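Local coordinates for protein acetyltransferase, GNAT family (Colwellia psychrerythraea, PDB 3IWG) that probably transfers an acyl group, most likely acetyl, to an acceptor that is not established, as GNAT-family enzymes do, at residues A[167-170]-A[171-175]; A[253-256]-A[257-261]. All coordinates share one frame; numbering follows the deposited sequence.

Interaction 1 of 2, residues A[167-170]-A[171-175]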
ATOM      1  N   GLN A 167       3.399  -1.063   8.763  1.00 35.60           N
ATOM      2  CA  GLN A 167       2.240  -1.543   8.022  1.00 34.96           C
ATOM      3  C   GLN A 167       2.082  -0.714   6.724  1.00 32.38           C
ATOM      4  O   GLN A 167       1.951  -1.232   5.620  1.00 31.53           O
ATOM      5  CB  GLN A 167       0.952  -1.426   8.870  1.00 36.48           C
ATOM      6  CG  GLN A 167       0.892  -2.297  10.131  1.00 40.41           C
ATOM      7  CD  GLN A 167       0.523  -3.728   9.826  1.00 45.83           C
ATOM      8  OE1 GLN A 167       1.024  -4.326   8.850  1.00 49.47           O
ATOM      9  NE2 GLN A 167      -0.383  -4.288  10.638  1.00 48.45           N
ATOM     10  N   TRP A 168       2.112   0.585   6.892  1.00 30.86           N
ATOM     11  CA  TRP A 168       2.055   1.529   5.765  1.00 29.64           C
ATOM     12  C   TRP A 168       3.178   1.326   4.716  1.00 28.21           C
ATOM     13  O   TRP A 168       2.917   1.155   3.511  1.00 27.54           O
ATOM     14  CB  TRP A 168       2.099   2.935   6.298  1.00 28.31           C
ATOM     15  CG  TRP A 168       1.747   3.906   5.282  1.00 30.73           C
ATOM     16  CD1 TRP A 168       0.500   4.317   4.958  1.00 29.30           C
ATOM     17  CD2 TRP A 168       2.643   4.596   4.405  1.00 30.75           C
ATOM     18  NE1 TRP A 168       0.556   5.233   3.960  1.00 31.02           N
ATOM     19  CE2 TRP A 168       1.858   5.408   3.580  1.00 30.17           C
ATOM     20  CE3 TRP A 168       4.031   4.581   4.224  1.00 29.83           C
ATOM     21  CZ2 TRP A 168       2.400   6.211   2.607  1.00 29.73           C
ATOM     22  CZ3 TRP A 168       4.569   5.357   3.270  1.00 30.02           C
ATOM     23  CH2 TRP A 168       3.768   6.193   2.478  1.00 30.45           C
ATOM     24  N   LEU A 169       4.416   1.308   5.199  1.00 27.24           N
ATOM     25  CA  LEU A 169       5.588   1.032   4.351  1.00 25.50           C
ATOM     26  C   LEU A 169       5.457  -0.276   3.598  1.00 24.33           C
ATOM     27  O   LEU A 169       5.855  -0.370   2.423  1.00 23.44           O
ATOM     28  CB  LEU A 169       6.842   1.016   5.184  1.00 24.72           C
ATOM     29  CG  LEU A 169       7.787   2.188   5.315  1.00 26.30           C
ATOM     30  CD1 LEU A 169       7.548   3.403   4.422  1.00 23.08           C
ATOM     31  CD2 LEU A 169       7.968   2.567   6.778  1.00 26.06           C
ATOM     32  N   THR A 170       4.872  -1.284   4.236  1.00 23.77           N
ATOM     33  CA  THR A 170       4.721  -2.571   3.583  1.00 23.44           C
ATOM     34  C   THR A 170       3.841  -2.433   2.352  1.00 24.55           C
ATOM     35  O   THR A 170       4.129  -3.004   1.282  1.00 24.71           O
ATOM     36  CB  THR A 170       4.150  -3.636   4.560  1.00 24.91           C
ATOM     37  OG1 THR A 170       4.980  -3.711   5.721  1.00 22.93           O
ATOM     38  CG2 THR A 170       4.075  -5.032   3.910  1.00 23.57           C
ATOM     39  N   GLN A 171       2.788  -1.631   2.456  1.00 25.03           N
ATOM     40  CA  GLN A 171       1.924  -1.434   1.282  1.00 25.75           C
ATOM     41  C   GLN A 171       2.557  -0.502   0.277  1.00 25.30           C
ATOM     42  O   GLN A 171       2.548  -0.762  -0.910  1.00 26.35           O
ATOM     43  CB  GLN A 171       0.533  -0.906   1.673  1.00 26.09           C
ATOM     44  CG  GLN A 171      -0.328  -1.923   2.522  1.00 26.80           C
ATOM     45  CD  GLN A 171      -0.567  -3.268   1.837  1.00 26.00           C
ATOM     46  OE1 GLN A 171      -0.918  -3.347   0.656  1.00 26.71           O
ATOM     47  NE2 GLN A 171      -0.414  -4.328   2.600  1.00 23.25           N
ATOM     48  N   TYR A 172       3.116   0.589   0.742  1.00 25.32           N
ATOM     49  CA  TYR A 172       3.665   1.598  -0.182  1.00 25.80           C
ATOM     50  C   TYR A 172       4.815   1.022  -1.007  1.00 25.92           C
ATOM     51  O   TYR A 172       4.846   1.113  -2.237  1.00 26.56           O
ATOM     52  CB  TYR A 172       4.156   2.758   0.623  1.00 26.18           C
ATOM     53  CG  TYR A 172       4.828   3.814  -0.166  1.00 27.34           C
ATOM     54  CD1 TYR A 172       4.095   4.827  -0.770  1.00 29.17           C
ATOM     55  CD2 TYR A 172       6.211   3.837  -0.275  1.00 27.25           C
ATOM     56  CE1 TYR A 172       4.746   5.807  -1.528  1.00 30.31           C
ATOM     57  CE2 TYR A 172       6.860   4.782  -1.030  1.00 25.22           C
ATOM     58  CZ  TYR A 172       6.132   5.760  -1.644  1.00 28.74           C
ATOM     59  OH  TYR A 172       6.772   6.716  -2.350  1.00 28.74           O
ATOM     60  N   TYR A 173       5.701   0.326  -0.309  1.00 25.61           N
ATOM     61  CA  TYR A 173       6.812  -0.329  -0.947  1.00 25.48           C
ATOM     62  C   TYR A 173       6.397  -1.548  -1.745  1.00 25.25           C
ATOM     63  O   TYR A 173       6.923  -1.772  -2.797  1.00 24.82           O
ATOM     64  CB  TYR A 173       7.893  -0.657   0.073  1.00 25.72           C
ATOM     65  CG  TYR A 173       8.817   0.463   0.475  1.00 23.73           C
ATOM     66  CD1 TYR A 173       9.107   1.538  -0.373  1.00 23.84           C
ATOM     67  CD2 TYR A 173       9.520   0.381   1.678  1.00 27.34           C
ATOM     68  CE1 TYR A 173      10.028   2.534   0.019  1.00 23.47           C
ATOM     69  CE2 TYR A 173      10.459   1.365   2.068  1.00 26.16           C
ATOM     70  CZ  TYR A 173      10.707   2.418   1.235  1.00 24.55           C
ATOM     71  OH  TYR A 173      11.636   3.329   1.657  1.00 28.70           O
ATOM     72  N   GLY A 174       5.391  -2.294  -1.304  1.00 25.91           N
ATOM     73  CA  GLY A 174       4.912  -3.439  -2.108  1.00 25.32           C
ATOM     74  C   GLY A 174       4.436  -2.984  -3.473  1.00 25.38           C
ATOM     75  O   GLY A 174       4.732  -3.554  -4.529  1.00 25.64           O
ATOM     76  N   ASN A 175       3.685  -1.912  -3.449  1.00 25.36           N
ATOM     77  CA  ASN A 175       3.219  -1.323  -4.657  1.00 24.43           C
ATOM     78  C   ASN A 175       4.366  -0.763  -5.503  1.00 24.23           C
ATOM     79  O   ASN A 175       4.372  -0.944  -6.712  1.00 23.82           O
ATOM     80  CB  ASN A 175       2.222  -0.250  -4.300  1.00 24.74           C
ATOM     81  CG  ASN A 175       1.544   0.327  -5.515  1.00 27.32           C
ATOM     82  OD1 ASN A 175       1.685   1.490  -5.772  1.00 27.74           O
ATOM     83  ND2 ASN A 175       0.783  -0.497  -6.243  1.00 29.89           N
TER
HETATM   84  O   HOH W   1       0.402  -4.102   5.463  1.00 28.27           O
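Trp168 and Tyr172, one turn apart on helix 166-178, lie side by side and point the same way, with their ring planes only 13° from parallel. The rings are slid along each other, so that the six-membered ring of the indole and the phenol barely overlap, their centroids 4.9 Å apart. What sits over the indole face is instead the tyrosine CB, a CH-pi contact 4.0 Å from the centroid of the six-membered ring, while Trp168 CH2 reaches 3.5 Å to Tyr172 CD1. Both side chains set CG anti to the backbone N (chi1 -167° for Trp168 and 176° for Tyr172), which sends the two rings out along the same flank of the helix. Between the same two residues Tyr172 N donates a bond of 2.8 Å to Trp168 O, one of the i to i+4 bonds of this alpha-helix, which lies in the second of the two GNAT-family regions of the chain and faces a second copy of the protein. Trp168 packs there on Gln171 of the second subunit, and the Tyr172 hydroxyl is hydrogen-bonded to Glu196 of its own chain. An alanine in place of Trp168 would probably leave Tyr172 CB and CD1 without their aromatic neighbour and open a gap beside Gln171 of the second subunit. On another flank Leu169 CD1 lies 4.3 Å from Tyr173 CE2, a looser apolar contact whose two side chains also touch helix 151-162. Tyr173 CB packs closely on Leu169 O, the same carbonyl that accepts its backbone N-H. Toward the start of the helix, the bent side chain of Gln171 brings NE2 to donate to a water 3.0 Å away; that water in turn donates to Gln167 O and, weakly, to Gln167 OE1.

Interaction 2 of 2, residues A[253-256]-A[257-261]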
ATOM      1  N   ALA A 253      19.337  17.296   2.146  1.00 24.56           N
ATOM      2  CA  ALA A 253      18.651  16.929   0.922  1.00 24.80           C
ATOM      3  C   ALA A 253      18.853  17.984  -0.137  1.00 24.83           C
ATOM      4  O   ALA A 253      19.111  17.657  -1.290  1.00 24.51           O
ATOM      5  CB  ALA A 253      17.133  16.690   1.150  1.00 23.41           C
ATOM      6  N   GLN A 254      18.702  19.244   0.255  1.00 25.27           N
ATOM      7  CA  GLN A 254      18.754  20.351  -0.689  1.00 26.19           C
ATOM      8  C   GLN A 254      20.142  20.390  -1.287  1.00 26.55           C
ATOM      9  O   GLN A 254      20.308  20.556  -2.508  1.00 27.01           O
ATOM     10  CB  GLN A 254      18.423  21.684  -0.009  1.00 26.46           C
ATOM     11  CG  GLN A 254      16.935  21.786   0.418  1.00 29.63           C
ATOM     12  CD  GLN A 254      16.657  22.973   1.358  1.00 30.91           C
ATOM     13  OE1 GLN A 254      17.270  24.038   1.224  1.00 35.85           O
ATOM     14  NE2 GLN A 254      15.706  22.810   2.253  1.00 26.44           N
ATOM     15  N   LYS A 255      21.136  20.208  -0.424  1.00 25.91           N
ATOM     16  CA  LYS A 255      22.517  20.210  -0.857  1.00 26.02           C
ATOM     17  C   LYS A 255      22.701  19.067  -1.885  1.00 24.33           C
ATOM     18  O   LYS A 255      23.192  19.328  -2.954  1.00 24.54           O
ATOM     19  CB  LYS A 255      23.449  20.092   0.385  1.00 26.60           C
ATOM     20  CG  LYS A 255      24.940  20.274   0.166  1.00 31.19           C
ATOM     21  CD  LYS A 255      25.784  19.725   1.399  1.00 34.74           C
ATOM     22  CE  LYS A 255      27.095  20.514   1.665  1.00 38.41           C
ATOM     23  NZ  LYS A 255      28.311  20.212   0.790  1.00 40.44           N
ATOM     24  N   ALA A 256      22.268  17.836  -1.593  1.00 22.47           N
ATOM     25  CA  ALA A 256      22.499  16.705  -2.527  1.00 22.23           C
ATOM     26  C   ALA A 256      21.725  16.917  -3.849  1.00 22.04           C
ATOM     27  O   ALA A 256      22.197  16.619  -4.953  1.00 20.97           O
ATOM     28  CB  ALA A 256      22.053  15.376  -1.892  1.00 22.71           C
ATOM     29  N   ILE A 257      20.529  17.454  -3.719  1.00 21.62           N
ATOM     30  CA  ILE A 257      19.696  17.652  -4.886  1.00 22.12           C
ATOM     31  C   ILE A 257      20.371  18.638  -5.813  1.00 21.75           C
ATOM     32  O   ILE A 257      20.456  18.392  -7.002  1.00 20.08           O
ATOM     33  CB  ILE A 257      18.319  18.084  -4.513  1.00 21.37           C
ATOM     34  CG1 ILE A 257      17.604  16.908  -3.849  1.00 22.39           C
ATOM     35  CG2 ILE A 257      17.544  18.527  -5.721  1.00 22.97           C
ATOM     36  CD1 ILE A 257      16.277  17.258  -3.215  1.00 21.35           C
ATOM     37  N   ALA A 258      20.935  19.703  -5.257  1.00 22.71           N
ATOM     38  CA  ALA A 258      21.474  20.761  -6.103  1.00 22.97           C
ATOM     39  C   ALA A 258      22.815  20.269  -6.656  1.00 24.20           C
ATOM     40  O   ALA A 258      23.171  20.603  -7.773  1.00 24.56           O
ATOM     41  CB  ALA A 258      21.620  22.031  -5.337  1.00 22.02           C
ATOM     42  N   HIS A 259      23.536  19.436  -5.896  1.00 25.16           N
ATOM     43  CA  HIS A 259      24.763  18.842  -6.423  1.00 26.16           C
ATOM     44  C   HIS A 259      24.475  17.835  -7.532  1.00 25.79           C
ATOM     45  O   HIS A 259      25.307  17.620  -8.399  1.00 24.72           O
ATOM     46  CB  HIS A 259      25.557  18.117  -5.342  1.00 27.13           C
ATOM     47  CG  HIS A 259      26.162  19.016  -4.310  1.00 30.66           C
ATOM     48  ND1 HIS A 259      26.468  20.342  -4.560  1.00 32.47           N
ATOM     49  CD2 HIS A 259      26.579  18.756  -3.045  1.00 30.88           C
ATOM     50  CE1 HIS A 259      27.014  20.870  -3.477  1.00 33.49           C
ATOM     51  NE2 HIS A 259      27.087  19.931  -2.545  1.00 35.20           N
ATOM     52  N   ALA A 260      23.303  17.207  -7.503  1.00 25.24           N
ATOM     53  CA  ALA A 260      22.957  16.225  -8.523  1.00 24.70           C
ATOM     54  C   ALA A 260      22.475  16.915  -9.812  1.00 24.66           C
ATOM     55  O   ALA A 260      21.931  16.255 -10.684  1.00 23.85           O
ATOM     56  CB  ALA A 260      21.891  15.243  -7.987  1.00 24.35           C
ATOM     57  N   GLY A 261      22.659  18.243  -9.920  1.00 25.18           N
ATOM     58  CA  GLY A 261      22.310  18.999 -11.137  1.00 24.73           C
ATOM     59  C   GLY A 261      20.856  19.475 -11.227  1.00 24.92           C
ATOM     60  O   GLY A 261      20.348  19.803 -12.324  1.00 26.11           O
TER
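Ile257 folds back over the carbonyl of Ala253, its CG1 3.1 Å from Ala253 O, on the inner flank of helix 251-259. Ile257 N donates to that oxygen at 2.8 Å, and the side chain, with CG1 anti to its own carbonyl carbon (chi1 -70°), extends CD1 to 4.5 Å from Ala253 CB. This flank is tightly packed: Ile257 is buried against Cys244 and Thr246 of strand 241-247 and Leu228 of helix 223-237, joining the helix to its neighbours in the second GNAT-family region. The other flank is looser and largely exposed, though His259 also touches Lys225 of helix 223-237. There Lys255 and His259 cross at a slant, Lys255 CG coming to 3.5 Å from His259 NE2, while the bent end of the lysine carries NZ to the edge of the imidazole, in its plane. Lys255 O sits over one ring face, 3.2 Å above it, and also accepts His259 N at 3.0 Å. Ala260, the first residue to leave helical torsions, still donates to Ala256 O. A lysine ammonium so near the imidazole would be expected to disfavour protonation of His259, whereas the carbonyl over the ring would tend to favour it.

How the interactions relate
Both interactions are single-helix contacts in the second, C-terminal GNAT-family region, in series along the chain, their centres 27 Å apart and their nearest atoms about 14 Å apart without touching. Each helix has one flank packed on its own chain, but the other flank differs: in 167-175 the Trp168-Tyr172 side faces the second subunit, and a water links the glutamines near its start; in 253-261 no other chain of the assembly touches it, and the outer side carries charge and an imidazole. The buried flanks also hold different elements: helix 151-162 for interaction 1, strand 241-247 and helix 223-237 for interaction 2.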